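Local atomic coordinates of Phospholipase/Carboxylesterase (Haliangium ochraceum, PDB entry 4Q82), a protein that probably hydrolyses ester bonds as a secreted or membrane-attached alpha/beta-hydrolase of the phospholipase/carboxylesterase type, its natural substrate not being established. Residues R258-S263 with D267-L272; S50-V55 with W117-P122. All blocks are in the same frame, centred on the assembly; numbering follows the deposited sequence. Where two conformers were deposited one is given.

Interaction 1: residues R258-S263 with D267-L272; sequences RTYSLS and DIYAWL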
ATOM      1  N   ARG A 258      -6.152   4.484  12.148  1.00 10.88           N
ATOM      2  CA  ARG A 258      -6.011   3.504  13.233  1.00 11.33           C
ATOM      3  C   ARG A 258      -5.351   2.231  12.742  1.00 11.47           C
ATOM      4  O   ARG A 258      -4.831   1.445  13.536  1.00 11.57           O
ATOM      5  CB  ARG A 258      -7.366   3.161  13.861  1.00 10.89           C
ATOM      6  CG  ARG A 258      -8.282   2.340  12.983  1.00 10.46           C
ATOM      7  CD  ARG A 258      -9.676   2.295  13.654  1.00 13.01           C
ATOM      8  NE  ARG A 258     -10.275   3.632  13.630  1.00 14.03           N
ATOM      9  CZ  ARG A 258     -11.215   4.053  14.476  1.00 16.82           C
ATOM     10  NH1 ARG A 258     -11.670   3.242  15.434  1.00 18.04           N
ATOM     11  NH2 ARG A 258     -11.694   5.288  14.366  1.00 18.19           N
ATOM     12  N   THR A 259      -5.329   2.049  11.424  1.00 10.48           N
ATOM     13  CA  THR A 259      -4.685   0.872  10.840  1.00 10.07           C
ATOM     14  C   THR A 259      -3.179   1.099  10.704  1.00 10.69           C
ATOM     15  O   THR A 259      -2.381   0.336  11.258  1.00 11.67           O
ATOM     16  CB  THR A 259      -5.301   0.543   9.464  1.00 11.00           C
ATOM     17  OG1 THR A 259      -6.708   0.289   9.615  1.00 11.89           O
ATOM     18  CG2 THR A 259      -4.627  -0.714   8.843  1.00 11.30           C
ATOM     19  N   TYR A 260      -2.781   2.152   9.990  1.00 10.48           N
ATOM     20  CA  TYR A 260      -1.343   2.364   9.754  1.00 10.33           C
ATOM     21  C   TYR A 260      -0.591   2.785  11.024  1.00 11.11           C
ATOM     22  O   TYR A 260       0.622   2.526  11.154  1.00 13.32           O
ATOM     23  CB  TYR A 260      -1.116   3.413   8.673  1.00 11.60           C
ATOM     24  CG  TYR A 260      -1.436   2.979   7.267  1.00 10.48           C
ATOM     25  CD1 TYR A 260      -0.690   1.959   6.627  1.00 11.01           C
ATOM     26  CD2 TYR A 260      -2.451   3.622   6.546  1.00  9.78           C
ATOM     27  CE1 TYR A 260      -0.979   1.586   5.325  1.00 11.09           C
ATOM     28  CE2 TYR A 260      -2.734   3.263   5.239  1.00 10.91           C
ATOM     29  CZ  TYR A 260      -2.000   2.244   4.650  1.00 11.98           C
ATOM     30  OH  TYR A 260      -2.290   1.901   3.352  1.00 12.27           O
ATOM     31  N   SER A 261      -1.270   3.439  11.968  1.00 10.89           N
ATOM     32  CA  SER A 261      -0.600   3.879  13.197  1.00 11.71           C
ATOM     33  C   SER A 261      -0.484   2.777  14.240  1.00 11.18           C
ATOM     34  O   SER A 261       0.158   2.995  15.271  1.00 11.48           O
ATOM     35  CB  SER A 261      -1.348   5.058  13.877  1.00 12.17           C
ATOM     36  OG  SER A 261      -2.607   4.603  14.413  1.00 11.76           O
ATOM     37  N   LEU A 262      -1.161   1.655  13.997  1.00 11.40           N
ATOM     38  CA  LEU A 262      -1.347   0.564  14.992  1.00 11.91           C
ATOM     39  C   LEU A 262      -2.101   0.968  16.270  1.00 12.37           C
ATOM     40  O   LEU A 262      -2.049   0.238  17.269  1.00 12.16           O
ATOM     41  CB  LEU A 262       0.013  -0.050  15.414  1.00 16.13           C
ATOM     42  CG  LEU A 262       0.925  -0.514  14.273  1.00 17.64           C
ATOM     43  CD1 LEU A 262       2.137  -1.314  14.803  1.00 20.33           C
ATOM     44  CD2 LEU A 262       0.149  -1.343  13.274  1.00 16.26           C
ATOM     45  N   SER A 263      -2.793   2.106  16.268  1.00 12.81           N
ATOM     46  CA  SER A 263      -3.609   2.444  17.428  1.00 13.21           C
ATOM     47  C   SER A 263      -4.752   1.423  17.613  1.00 13.36           C
ATOM     48  O   SER A 263      -5.195   1.213  18.746  1.00 14.56           O
ATOM     49  CB  SER A 263      -4.193   3.859  17.340  1.00 14.14           C
ATOM     50  OG  SER A 263      -5.102   3.980  16.263  1.00 13.28           O
ATOM     51  N   ASP A 267      -1.500  -5.532  13.601  1.00 14.00           N
ATOM     52  CA  ASP A 267      -0.101  -5.325  13.177  1.00 15.14           C
ATOM     53  C   ASP A 267       0.062  -5.741  11.731  1.00 14.73           C
ATOM     54  O   ASP A 267       0.501  -6.866  11.406  1.00 14.93           O
ATOM     55  CB  ASP A 267       0.881  -6.071  14.073  1.00 18.27           C
ATOM     56  CG  ASP A 267       2.341  -5.663  13.799  1.00 20.12           C
ATOM     57  OD1 ASP A 267       2.633  -5.005  12.767  1.00 18.97           O
ATOM     58  OD2 ASP A 267       3.205  -6.001  14.620  1.00 21.78           O
ATOM     59  N   ILE A 268      -0.298  -4.812  10.855  1.00 13.18           N
ATOM     60  CA  ILE A 268      -0.223  -5.070   9.429  1.00 13.76           C
ATOM     61  C   ILE A 268       1.218  -5.266   8.961  1.00 14.66           C
ATOM     62  O   ILE A 268       1.420  -5.937   7.967  1.00 14.78           O
ATOM     63  CB  ILE A 268      -0.859  -3.928   8.606  1.00 13.51           C
ATOM     64  CG1 ILE A 268      -0.249  -2.570   8.978  1.00 12.92           C
ATOM     65  CG2 ILE A 268      -2.391  -3.930   8.813  1.00 13.43           C
ATOM     66  CD1 ILE A 268      -0.646  -1.409   7.965  1.00 13.70           C
ATOM     67  N   TYR A 269       2.196  -4.674   9.656  1.00 14.15           N
ATOM     68  CA  TYR A 269       3.599  -4.783   9.229  1.00 15.10           C
ATOM     69  C   TYR A 269       4.153  -6.196   9.471  1.00 16.41           C
ATOM     70  O   TYR A 269       4.800  -6.784   8.595  1.00 16.51           O
ATOM     71  CB  TYR A 269       4.452  -3.706   9.928  1.00 15.17           C
ATOM     72  CG  TYR A 269       3.790  -2.354   9.708  1.00 15.11           C
ATOM     73  CD1 TYR A 269       3.640  -1.849   8.426  1.00 15.10           C
ATOM     74  CD2 TYR A 269       3.279  -1.603  10.779  1.00 14.98           C
ATOM     75  CE1 TYR A 269       2.974  -0.623   8.176  1.00 14.88           C
ATOM     76  CE2 TYR A 269       2.643  -0.352  10.538  1.00 14.36           C
ATOM     77  CZ  TYR A 269       2.498   0.112   9.233  1.00 13.94           C
ATOM     78  OH  TYR A 269       1.854   1.317   8.982  1.00 13.70           O
ATOM     79  N   ALA A 270       3.891  -6.749  10.642  1.00 16.49           N
ATOM     80  CA  ALA A 270       4.295  -8.111  10.916  1.00 19.38           C
ATOM     81  C   ALA A 270       3.611  -9.072   9.931  1.00 19.03           C
ATOM     82  O   ALA A 270       4.241 -10.007   9.431  1.00 20.37           O
ATOM     83  CB  ALA A 270       3.972  -8.483  12.367  1.00 19.68           C
ATOM     84  N   TRP A 271       2.336  -8.818   9.641  1.00 17.40           N
ATOM     85  CA  TRP A 271       1.582  -9.678   8.728  1.00 18.09           C
ATOM     86  C   TRP A 271       2.183  -9.623   7.320  1.00 17.97           C
ATOM     87  O   TRP A 271       2.410 -10.669   6.698  1.00 19.82           O
ATOM     88  CB  TRP A 271       0.089  -9.287   8.689  1.00 15.95           C
ATOM     89  CG  TRP A 271      -0.715 -10.198   7.778  1.00 17.50           C
ATOM     90  CD1 TRP A 271      -1.205 -11.452   8.072  1.00 19.14           C
ATOM     91  CD2 TRP A 271      -1.081  -9.934   6.417  1.00 17.43           C
ATOM     92  NE1 TRP A 271      -1.873 -11.971   6.967  1.00 19.33           N
ATOM     93  CE2 TRP A 271      -1.804 -11.060   5.944  1.00 18.34           C
ATOM     94  CE3 TRP A 271      -0.875  -8.849   5.550  1.00 16.20           C
ATOM     95  CZ2 TRP A 271      -2.333 -11.122   4.641  1.00 18.34           C
ATOM     96  CZ3 TRP A 271      -1.398  -8.918   4.257  1.00 15.71           C
ATOM     97  CH2 TRP A 271      -2.119 -10.045   3.821  1.00 17.45           C
ATOM     98  N   LEU A 272       2.440  -8.417   6.810  1.00 16.18           N
ATOM     99  CA  LEU A 272       3.089  -8.298   5.499  1.00 16.70           C
ATOM    100  C   LEU A 272       4.379  -9.101   5.459  1.00 18.35           C
ATOM    101  O   LEU A 272       4.587  -9.941   4.582  1.00 19.64           O
ATOM    102  CB  LEU A 272       3.380  -6.829   5.157  1.00 15.83           C
ATOM    103  CG  LEU A 272       2.159  -6.010   4.702  1.00 14.83           C
ATOM    104  CD1 LEU A 272       2.556  -4.520   4.537  1.00 13.65           C
ATOM    105  CD2 LEU A 272       1.613  -6.524   3.388  1.00 15.96           C
TER

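Interaction 2: residues S50-V55 with W117-P122; sequences SARLSV and WSNERP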
ATOM      1  N   SER A  50      12.452  10.501   9.630  1.00 20.87           N
ATOM      2  CA  SER A  50      12.437  11.619   8.668  1.00 22.53           C
ATOM      3  C   SER A  50      13.819  11.879   8.083  1.00 23.29           C
ATOM      4  O   SER A  50      13.931  12.462   7.020  1.00 22.92           O
ATOM      5  CB  SER A  50      11.913  12.921   9.295  1.00 24.84           C
ATOM      6  OG  SER A  50      12.714  13.313  10.383  1.00 28.30           O
ATOM      7  N   ALA A  51      14.864  11.426   8.770  1.00 23.56           N
ATOM      8  CA  ALA A  51      16.227  11.612   8.279  1.00 24.94           C
ATOM      9  C   ALA A  51      16.450  10.888   6.961  1.00 25.62           C
ATOM     10  O   ALA A  51      17.337  11.252   6.200  1.00 26.68           O
ATOM     11  CB  ALA A  51      17.229  11.136   9.316  1.00 25.02           C
ATOM     12  N   ARG A  52      15.637   9.873   6.672  1.00 23.92           N
ATOM     13  CA  ARG A  52      15.820   9.106   5.441  1.00 23.88           C
ATOM     14  C   ARG A  52      14.630   9.248   4.502  1.00 22.91           C
ATOM     15  O   ARG A  52      14.397   8.395   3.656  1.00 22.56           O
ATOM     16  CB  ARG A  52      16.065   7.628   5.771  1.00 23.45           C
ATOM     17  CG  ARG A  52      17.345   7.384   6.608  1.00 24.91           C
ATOM     18  CD  ARG A  52      17.470   5.927   7.059  1.00 26.54           C
ATOM     19  NE  ARG A  52      16.333   5.545   7.895  1.00 24.80           N
ATOM     20  CZ  ARG A  52      16.252   5.774   9.202  1.00 24.70           C
ATOM     21  NH1 ARG A  52      17.252   6.372   9.844  1.00 24.27           N
ATOM     22  NH2 ARG A  52      15.165   5.425   9.860  1.00 23.18           N
ATOM     23  N   LEU A  53      13.887  10.334   4.657  1.00 22.53           N
ATOM     24  CA  LEU A  53      12.749  10.633   3.777  1.00 21.95           C
ATOM     25  C   LEU A  53      13.153  11.683   2.758  1.00 24.29           C
ATOM     26  O   LEU A  53      13.587  12.773   3.150  1.00 23.88           O
ATOM     27  CB  LEU A  53      11.576  11.138   4.604  1.00 21.51           C
ATOM     28  CG  LEU A  53      10.343  11.595   3.813  1.00 21.84           C
ATOM     29  CD1 LEU A  53       9.727  10.378   3.113  1.00 19.73           C
ATOM     30  CD2 LEU A  53       9.343  12.250   4.765  1.00 22.10           C
ATOM     31  N   SER A  54      13.050  11.362   1.469  1.00 24.65           N
ATOM     32  CA  SER A  54      13.455  12.284   0.401  1.00 26.83           C
ATOM     33  C   SER A  54      12.355  12.471  -0.634  1.00 26.33           C
ATOM     34  O   SER A  54      11.713  11.501  -1.042  1.00 25.60           O
ATOM     35  CB  SER A  54      14.707  11.783  -0.313  1.00 28.51           C
ATOM     36  OG  SER A  54      15.759  11.580   0.611  1.00 29.73           O
ATOM     37  N   VAL A  55      12.157  13.712  -1.071  1.00 26.54           N
ATOM     38  CA  VAL A  55      11.174  14.010  -2.107  1.00 26.34           C
ATOM     39  C   VAL A  55      11.786  13.711  -3.471  1.00 28.28           C
ATOM     40  O   VAL A  55      12.958  14.030  -3.737  1.00 30.64           O
ATOM     41  CB  VAL A  55      10.693  15.484  -2.017  1.00 30.24           C
ATOM     42  CG1 VAL A  55      11.763  16.452  -2.523  1.00 32.95           C
ATOM     43  CG2 VAL A  55       9.366  15.676  -2.753  1.00 29.23           C
ATOM     44  N   TRP A 117       7.605   6.425  12.691  1.00 20.59           N
ATOM     45  CA  TRP A 117       7.756   5.159  11.967  1.00 19.62           C
ATOM     46  C   TRP A 117       8.968   4.409  12.519  1.00 19.82           C
ATOM     47  O   TRP A 117      10.105   4.831  12.307  1.00 19.50           O
ATOM     48  CB  TRP A 117       7.910   5.456  10.473  1.00 18.62           C
ATOM     49  CG  TRP A 117       8.008   4.268   9.555  1.00 18.89           C
ATOM     50  CD1 TRP A 117       9.163   3.640   9.126  1.00 19.61           C
ATOM     51  CD2 TRP A 117       6.918   3.596   8.911  1.00 17.41           C
ATOM     52  NE1 TRP A 117       8.838   2.625   8.247  1.00 19.25           N
ATOM     53  CE2 TRP A 117       7.470   2.572   8.112  1.00 17.59           C
ATOM     54  CE3 TRP A 117       5.516   3.764   8.934  1.00 16.13           C
ATOM     55  CZ2 TRP A 117       6.677   1.716   7.348  1.00 17.54           C
ATOM     56  CZ3 TRP A 117       4.727   2.911   8.173  1.00 16.06           C
ATOM     57  CH2 TRP A 117       5.313   1.899   7.382  1.00 16.41           C
ATOM     58  N   SER A 118       8.732   3.325  13.255  1.00 19.48           N
ATOM     59  CA  SER A 118       9.831   2.617  13.923  1.00 21.27           C
ATOM     60  C   SER A 118      11.009   2.272  13.004  1.00 20.53           C
ATOM     61  O   SER A 118      10.815   1.800  11.892  1.00 18.91           O
ATOM     62  CB  SER A 118       9.316   1.325  14.563  1.00 22.94           C
ATOM     63  OG  SER A 118      10.401   0.577  15.062  1.00 25.66           O
ATOM     64  N   ASN A 119      12.230   2.502  13.494  1.00 22.10           N
ATOM     65  CA  ASN A 119      13.439   2.097  12.798  1.00 23.46           C
ATOM     66  C   ASN A 119      13.578   0.579  12.642  1.00 25.06           C
ATOM     67  O   ASN A 119      14.360   0.116  11.810  1.00 25.65           O
ATOM     68  CB  ASN A 119      14.679   2.665  13.520  1.00 25.56           C
ATOM     69  CG  ASN A 119      14.885   4.144  13.225  1.00 25.82           C
ATOM     70  OD1 ASN A 119      14.191   4.719  12.366  1.00 24.11           O
ATOM     71  ND2 ASN A 119      15.862   4.761  13.900  1.00 27.08           N
ATOM     72  N   GLU A 120      12.811  -0.187  13.372  0.65 25.66           N
ATOM     73  CA  GLU A 120      12.807  -1.619  13.211  0.65 27.23           C
ATOM     74  C   GLU A 120      12.152  -2.087  11.907  0.65 25.33           C
ATOM     75  O   GLU A 120      12.361  -3.151  11.454  0.65 26.08           O
ATOM     76  CB  GLU A 120      12.148  -2.268  14.408  0.65 30.28           C
ATOM     77  CG  GLU A 120      12.835  -1.901  15.728  0.65 35.27           C
ATOM     78  CD  GLU A 120      14.351  -2.008  15.650  0.65 40.10           C
ATOM     79  OE1 GLU A 120      14.820  -3.146  15.442  0.65 42.75           O
ATOM     80  OE2 GLU A 120      15.087  -0.987  15.788  0.65 41.35           O
ATOM     81  N   ARG A 121      11.348  -1.230  11.337  1.00 22.42           N
ATOM     82  CA  ARG A 121      10.670  -1.588  10.096  1.00 20.66           C
ATOM     83  C   ARG A 121      11.634  -1.612   8.914  1.00 20.85           C
ATOM     84  O   ARG A 121      12.303  -0.609   8.632  1.00 21.79           O
ATOM     85  CB  ARG A 121       9.509  -0.627   9.847  1.00 18.34           C
ATOM     86  CG  ARG A 121       8.437  -0.840  10.926  1.00 19.58           C
ATOM     87  CD  ARG A 121       7.274   0.186  10.847  1.00 16.95           C
ATOM     88  NE  ARG A 121       6.387  -0.024  11.996  1.00 16.99           N
ATOM     89  CZ  ARG A 121       5.413   0.823  12.335  1.00 17.04           C
ATOM     90  NH1 ARG A 121       5.233   1.933  11.623  1.00 15.98           N
ATOM     91  NH2 ARG A 121       4.641   0.574  13.388  1.00 17.65           N
ATOM     92  N   PRO A 122      11.718  -2.765   8.234  1.00 21.53           N
ATOM     93  CA  PRO A 122      12.797  -2.979   7.254  1.00 22.73           C
ATOM     94  C   PRO A 122      12.469  -2.555   5.824  1.00 22.07           C
ATOM     95  O   PRO A 122      13.340  -2.724   4.953  1.00 23.06           O
ATOM     96  CB  PRO A 122      13.006  -4.491   7.309  1.00 24.76           C
ATOM     97  CG  PRO A 122      11.620  -5.019   7.575  1.00 23.57           C
ATOM     98  CD  PRO A 122      11.018  -4.021   8.561  1.00 22.48           C
TER

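Interaction 1: residues R258-S263 with D267-L272
Y269 and Y260 make the polar link of this contact: the phenol OH of Y269 donates a hydrogen bond of 2.8 Å to the backbone O of Y260, lying in the carbonyl plane on a lone pair, with a C=O...O angle of 116°. This carbonyl belongs to the segment 258-263, and the bond ties it to a side chain of helix 268-273. A phenylalanine in place of Y269 would probably leave the carbonyl of Y260 without its hydroxyl donor. The same OH rests at the edge of the Y260 ring, 3.5 Å from CD1, the two side chains running at about a right angle to each other. The hydroxyl of Y260 itself is hydrogen-bonded to T162.

The apolar contacts lie beside this bond. With CG1 between its backbone N and carbonyl carbon (chi1 54°) and CD1 extended beyond it, I268 brings CD1 to 3.6 Å from Y260 CD1, while its CG2 meets T259 CG2 at 3.9 Å. I268 CG1 also sits over the centre of one face of the Y269 ring, its own neighbour in sequence. L262, which has positive phi where the chain leaves the helix, lays CD2 3.8 Å from Y269 CE2 and 4.0 Å from D267 CA.

A further pair of hydrogen bonds, within 267-272, caps the start of the second helix. D267 is its N-cap: OD1 accepts from A270 N at 3.0 Å, nearly straight at 173° but from above the carboxylate plane, and weakly from Y269 N. Together with the ST turn at S261, where OG accepts from S263 N, this makes a tight turn joining two short helices near the C-terminus, packed through T259, Y260 and I268 against strands 186-190 and 210-215 of the central sheet in what is probably an alpha/beta-hydrolase fold.

Interaction 2: residues S50-V55 with W117-P122
R52 starts out with CG anti to its carbonyl carbon, runs extended through chi2 and then bends at chi3 (-60°), a turn that carries its guanidinium across to N119. The asparagine has CG beside its own backbone N, and its nearly eclipsed chi2 swings OD1 toward the arginine. The two side chains thus converge from segments far apart in sequence, their flat groups turned 69° against each other.

One hydrogen bond joins them. R52 NH2 donates to N119 OD1 at 2.8 Å, and the N-H...O angle of 135° shows that it is clearly bent. The oxygen lies at the edge of the guanidinium, close to its plane, whereas the nitrogen approaches from above the amide plane, well out of it.

Both groups have further partners. R52 NH1 forms a salt bridge with D45 and also bonds the O of R47, while NH2 has Y70 OH as a second partner. N119 ND2 donates to D46 and to the same R47 carbonyl, so the amide and the guanidinium converge on the chain preceding strand 53-56. N119 itself sits in a type I turn from S118 to R121, closed by R121 N to S118 O at 3.1 Å; an ST turn, in which S118 OG accepts from E120 N, overlaps it.

The chemistry is that of a charged donor meeting a neutral acceptor: the amide oxygen takes an N-H of the buried guanidinium without adding a charge, and the positive charge is probably balanced chiefly by D45.

Interaction 2 comes first along the chain and closes before interaction 1 opens; their centres lie about 16 Å apart in the single domain. Interaction 2 joins the lead-in to edge strand 53-56 with the loop between helix 107-113 and strand 124-128, while interaction 1 joins the two last helices, 257-260 and 268-273, which follow edge strand 243-248 in the chain but fold back onto strands 186-190 and 210-215. The loop 117-122 connects them: the W117 and Y269 rings meet edge-to-face, and R121 packs on L262 and Y269. Segments from the two ends of the modelled chain are thus brought together through one loop beside the eight-stranded mixed sheet, consistent with an alpha/beta-hydrolase fold.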